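Local coordinates for protein cyclase (Uncultured organism, PDB 5IBZ) that belongs to the putative cyclase family, may have the arylformamidase activity generally assigned to that family, and binds acetylphosphate in the crystal, at residues V65-L70 with S220-P225; R166-G169 with G175-I178. All coordinates share one frame; numbering follows the deposited sequence.

Contact 1 (V65-L70 with S220-P225). With UVW (acetylphosphate), chain F.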
# COMPACT_ATOMS: atom_id res chain seq x y z
N VAL B 65 6.44 -15.88 3.56
CA VAL B 65 6.98 -14.91 2.65
C VAL B 65 8.41 -14.66 3.12
O VAL B 65 8.68 -14.55 4.31
CB VAL B 65 6.11 -13.63 2.61
CG1 VAL B 65 5.89 -13.10 4.02
CG2 VAL B 65 6.71 -12.60 1.70
N PHE B 66 9.34 -14.65 2.18
CA PHE B 66 10.73 -14.66 2.54
C PHE B 66 11.13 -13.27 3.04
O PHE B 66 10.96 -12.30 2.32
CB PHE B 66 11.59 -15.09 1.35
CG PHE B 66 12.77 -15.94 1.73
CD1 PHE B 66 13.71 -15.48 2.63
CD2 PHE B 66 12.92 -17.22 1.20
CE1 PHE B 66 14.79 -16.27 3.00
CE2 PHE B 66 13.99 -18.01 1.56
CZ PHE B 66 14.93 -17.53 2.47
N PRO B 67 11.62 -13.18 4.29
CA PRO B 67 12.04 -11.88 4.79
C PRO B 67 13.14 -11.27 3.91
O PRO B 67 13.98 -12.01 3.40
CB PRO B 67 12.58 -12.19 6.20
CG PRO B 67 11.98 -13.49 6.56
CD PRO B 67 11.82 -14.25 5.28
N PRO B 68 13.14 -9.94 3.75
CA PRO B 68 12.28 -8.95 4.39
C PRO B 68 11.02 -8.60 3.59
O PRO B 68 10.45 -7.53 3.81
CB PRO B 68 13.19 -7.74 4.49
CG PRO B 68 13.95 -7.81 3.24
CD PRO B 68 14.20 -9.28 2.96
N ARG B 69 10.60 -9.45 2.67
CA ARG B 69 9.36 -9.18 1.96
C ARG B 69 8.20 -9.06 2.96
O ARG B 69 8.15 -9.80 3.95
CB ARG B 69 9.05 -10.27 0.93
CG ARG B 69 10.00 -10.28 -0.27
CD ARG B 69 9.81 -11.52 -1.15
NE ARG B 69 10.82 -11.53 -2.21
CZ ARG B 69 11.26 -12.62 -2.82
NH1 ARG B 69 10.78 -13.82 -2.50
NH2 ARG B 69 12.19 -12.50 -3.76
N LEU B 70 7.30 -8.12 2.71
CA LEU B 70 6.09 -7.93 3.54
C LEU B 70 5.05 -8.99 3.22
O LEU B 70 4.89 -9.37 2.07
CB LEU B 70 5.44 -6.57 3.29
CG LEU B 70 5.25 -5.66 4.49
CD1 LEU B 70 6.58 -5.13 4.82
CD2 LEU B 70 4.27 -4.53 4.19
N SER B 220 12.26 -19.14 12.79
CA SER B 220 13.25 -20.20 12.57
C SER B 220 13.15 -20.81 11.17
O SER B 220 14.15 -21.21 10.58
CB SER B 220 13.10 -21.31 13.63
OG SER B 220 13.31 -20.80 14.93
N PHE B 221 11.93 -20.88 10.65
CA PHE B 221 11.63 -21.50 9.36
C PHE B 221 12.55 -20.94 8.27
O PHE B 221 13.05 -21.68 7.41
CB PHE B 221 10.16 -21.24 9.01
CG PHE B 221 9.67 -21.87 7.71
CD1 PHE B 221 9.05 -23.12 7.71
CD2 PHE B 221 9.71 -21.17 6.53
CE1 PHE B 221 8.54 -23.67 6.52
CE2 PHE B 221 9.22 -21.71 5.35
CZ PHE B 221 8.63 -22.96 5.35
N PHE B 222 12.78 -19.64 8.31
CA PHE B 222 13.56 -19.01 7.24
C PHE B 222 15.05 -18.92 7.53
O PHE B 222 15.82 -18.56 6.65
CB PHE B 222 12.99 -17.63 6.95
CG PHE B 222 11.72 -17.70 6.15
CD1 PHE B 222 11.77 -18.08 4.82
CD2 PHE B 222 10.50 -17.44 6.73
CE1 PHE B 222 10.61 -18.17 4.07
CE2 PHE B 222 9.32 -17.54 5.97
CZ PHE B 222 9.40 -17.90 4.64
N LEU B 223 15.45 -19.30 8.74
CA LEU B 223 16.85 -19.27 9.14
C LEU B 223 17.57 -20.59 8.88
O LEU B 223 18.79 -20.66 8.94
CB LEU B 223 16.98 -18.93 10.62
CG LEU B 223 16.47 -17.54 11.02
CD1 LEU B 223 16.48 -17.37 12.53
CD2 LEU B 223 17.29 -16.46 10.37
N ASN B 224 16.81 -21.65 8.62
CA ASN B 224 17.44 -22.94 8.51
C ASN B 224 17.30 -23.48 7.08
O ASN B 224 16.62 -22.90 6.26
CB ASN B 224 16.88 -23.86 9.59
CG ASN B 224 17.39 -23.48 10.99
OD1 ASN B 224 18.49 -23.89 11.38
ND2 ASN B 224 16.62 -22.68 11.72
N PRO B 225 18.06 -24.54 6.77
CA PRO B 225 18.02 -25.03 5.39
C PRO B 225 16.63 -25.45 4.94
O PRO B 225 15.84 -25.87 5.76
CB PRO B 225 18.94 -26.26 5.42
CG PRO B 225 19.77 -26.08 6.60
CD PRO B 225 18.95 -25.34 7.61
C1 UVW F . 14.68 -15.59 -2.60
O1 UVW F . 14.17 -14.54 -2.44
C1M UVW F . 15.84 -16.03 -1.70
O2 UVW F . 14.24 -16.47 -3.59
P UVW F . 13.10 -16.06 -4.71
O1P UVW F . 13.40 -14.71 -5.32
O2P UVW F . 13.16 -17.15 -5.76
O3P UVW F . 11.72 -16.03 -4.12
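The Phe222 ring, on helix 215-223, meets Val65, Phe66 and Pro67 of the loop 65-70. Its edge, led by CD1 and CE1, is directed at the face of Phe66. The pair is edge-to-face, though tilted, with planes at 52° and ring centroids 4.8 Å apart. CD1 of Phe222 sits over the centre of the Phe66 ring. One face of Phe222 is in turn covered by the loop: Pro67 CD lies 3.6 Å from Phe222 CG, and Phe66 CA makes a second CH-pi contact over the same face. Phe221 CD2 covers the opposite face, so the Phe222 ring is sandwiched. At its far end CZ of Phe222 comes 3.4 Å from Val65 O, obliquely to the ring.

C1M, the acetyl methyl of acetylphosphate, lies over the opposite face of Phe66, displaced toward its rim. Arg69 holds the phosphate. Its chain is extended from CG to NE, and NH1 donates to O3P at 2.9 Å while NH2 donates to O1P at 3.0 Å, both nearly straight. His119 and His268 also bond the ligand, and Asp101 of the third subunit pairs with Arg69 NE.

The loop 65-70 runs between strands 52-54 and 73-76. The contact joins it to helix 215-223, and Phe66 also touches Met226 in the loop that follows.

Contact 2 (R166-G169 with G175-I178)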
# COMPACT_ATOMS: atom_id res chain seq x y z
N ARG B 166 6.05 -38.35 -1.79
CA ARG B 166 5.57 -39.74 -1.78
C ARG B 166 6.63 -40.70 -2.33
O ARG B 166 6.73 -41.84 -1.88
CB ARG B 166 4.26 -39.89 -2.56
CG ARG B 166 3.03 -39.56 -1.73
CD ARG B 166 1.72 -39.81 -2.48
NE ARG B 166 0.57 -39.64 -1.58
CZ ARG B 166 0.01 -38.46 -1.29
NH1 ARG B 166 0.47 -37.33 -1.84
NH2 ARG B 166 -1.02 -38.42 -0.44
N PHE B 167 7.40 -40.25 -3.32
CA PHE B 167 8.47 -41.08 -3.85
C PHE B 167 9.48 -41.45 -2.75
O PHE B 167 10.00 -42.58 -2.73
CB PHE B 167 9.18 -40.35 -5.00
CG PHE B 167 10.39 -41.08 -5.52
CD1 PHE B 167 10.25 -42.30 -6.15
CD2 PHE B 167 11.66 -40.54 -5.39
CE1 PHE B 167 11.35 -42.98 -6.62
CE2 PHE B 167 12.78 -41.23 -5.86
CZ PHE B 167 12.60 -42.43 -6.48
N LYS B 168 9.73 -40.52 -1.83
CA LYS B 168 10.68 -40.72 -0.74
C LYS B 168 10.01 -41.24 0.54
O LYS B 168 10.59 -41.20 1.62
CB LYS B 168 11.44 -39.42 -0.46
CG LYS B 168 12.32 -38.94 -1.62
CD LYS B 168 13.54 -39.82 -1.77
CE LYS B 168 14.53 -39.24 -2.74
NZ LYS B 168 15.80 -40.05 -2.74
N GLY B 169 8.80 -41.77 0.40
CA GLY B 169 8.17 -42.52 1.46
C GLY B 169 7.20 -41.74 2.33
O GLY B 169 6.77 -42.25 3.36
N GLY B 175 16.04 -29.62 4.46
CA GLY B 175 17.13 -29.21 3.61
C GLY B 175 17.52 -30.22 2.53
O GLY B 175 18.56 -30.07 1.89
N TYR B 176 16.70 -31.24 2.32
CA TYR B 176 17.01 -32.29 1.35
C TYR B 176 17.19 -31.73 -0.06
O TYR B 176 16.35 -30.96 -0.54
CB TYR B 176 15.94 -33.36 1.35
CG TYR B 176 16.24 -34.44 0.33
CD1 TYR B 176 17.27 -35.34 0.53
CD2 TYR B 176 15.51 -34.53 -0.84
CE1 TYR B 176 17.57 -36.31 -0.40
CE2 TYR B 176 15.79 -35.50 -1.78
CZ TYR B 176 16.82 -36.39 -1.56
OH TYR B 176 17.14 -37.36 -2.48
N THR B 177 18.27 -32.12 -0.73
CA THR B 177 18.49 -31.72 -2.13
C THR B 177 17.86 -32.73 -3.09
O THR B 177 18.27 -33.89 -3.16
CB THR B 177 19.99 -31.55 -2.44
OG1 THR B 177 20.54 -30.51 -1.63
CG2 THR B 177 20.19 -31.19 -3.92
N ILE B 178 16.85 -32.28 -3.82
CA ILE B 178 16.16 -33.10 -4.81
C ILE B 178 16.98 -33.13 -6.09
O ILE B 178 17.28 -32.10 -6.67
CB ILE B 178 14.74 -32.58 -5.07
CG1 ILE B 178 13.94 -32.59 -3.77
CG2 ILE B 178 14.05 -33.42 -6.15
CD1 ILE B 178 12.65 -31.79 -3.85
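A Schellman motif ends helix 164-167 beside this contact, which ties that helix end to Tyr176, just before the short strand 177-178. Lys168 is the first residue to leave helical backbone angles. Gly169 follows with positive phi as the C-prime residue. Its N bonds to Arg166 O at 3.1 Å, and Gly170 N reaches back to Val165 O. The positive phi of Gly169 is readily adopted by glycine, as is usual at this position of the motif.

The chain then returns through a short loop to Gly175 and Tyr176. Ile178 is on the strand, which pairs in parallel with strand 228-229. A single pair of side chains meets between the two segments. The CB atoms of Lys168 and Tyr176 both point toward the opposite segment, and the side chains cross at about a right angle. A bend at chi2 (-72°), with an extended chain beyond it, brings Lys168 NZ to the Tyr176 hydroxyl. The tyrosine has CG anti to its backbone nitrogen (chi1 179°), which places the hydroxyl within bonding distance of Lys168.

Asp182, near the start of helix 180-190 and outside both segments, completes the group. Its OD1 forms a salt bridge with Lys168 NZ, and its OD2 is hydrogen-bonded to Tyr176 OH. Lysine, tyrosine and carboxylate thus contact one another in a small polar cluster at the surface. The carboxylate probably helps to keep the lysine charged. Beside the ring, Lys168 CE is 3.8 Å from Tyr176 CZ, in an oblique approach. Lys168 NZ donates a hydrogen bond to Tyr176 OH, 3.0 Å away.

In the fold
Contact 1 is partly buried and contact 2 lies at the surface, with centres about 21 Å apart. Each joins a helix to a loop or the approach to a strand: 215-223 in contact 1, 164-167 in contact 2. Contact 1 spans a long separation in sequence, relies on aromatic and proline packing, and contributes Arg69 to the acetylphosphate pocket. Contact 2 is local and polar, and its two segments touch no other chain of the assembly, whereas contact 1 lies near two other subunits. The segments meet directly: Pro225 CB packs 3.9 Å from Gly175 CA. Strands 177-178 and 228-229 pair just beyond this point, which further connects the two regions.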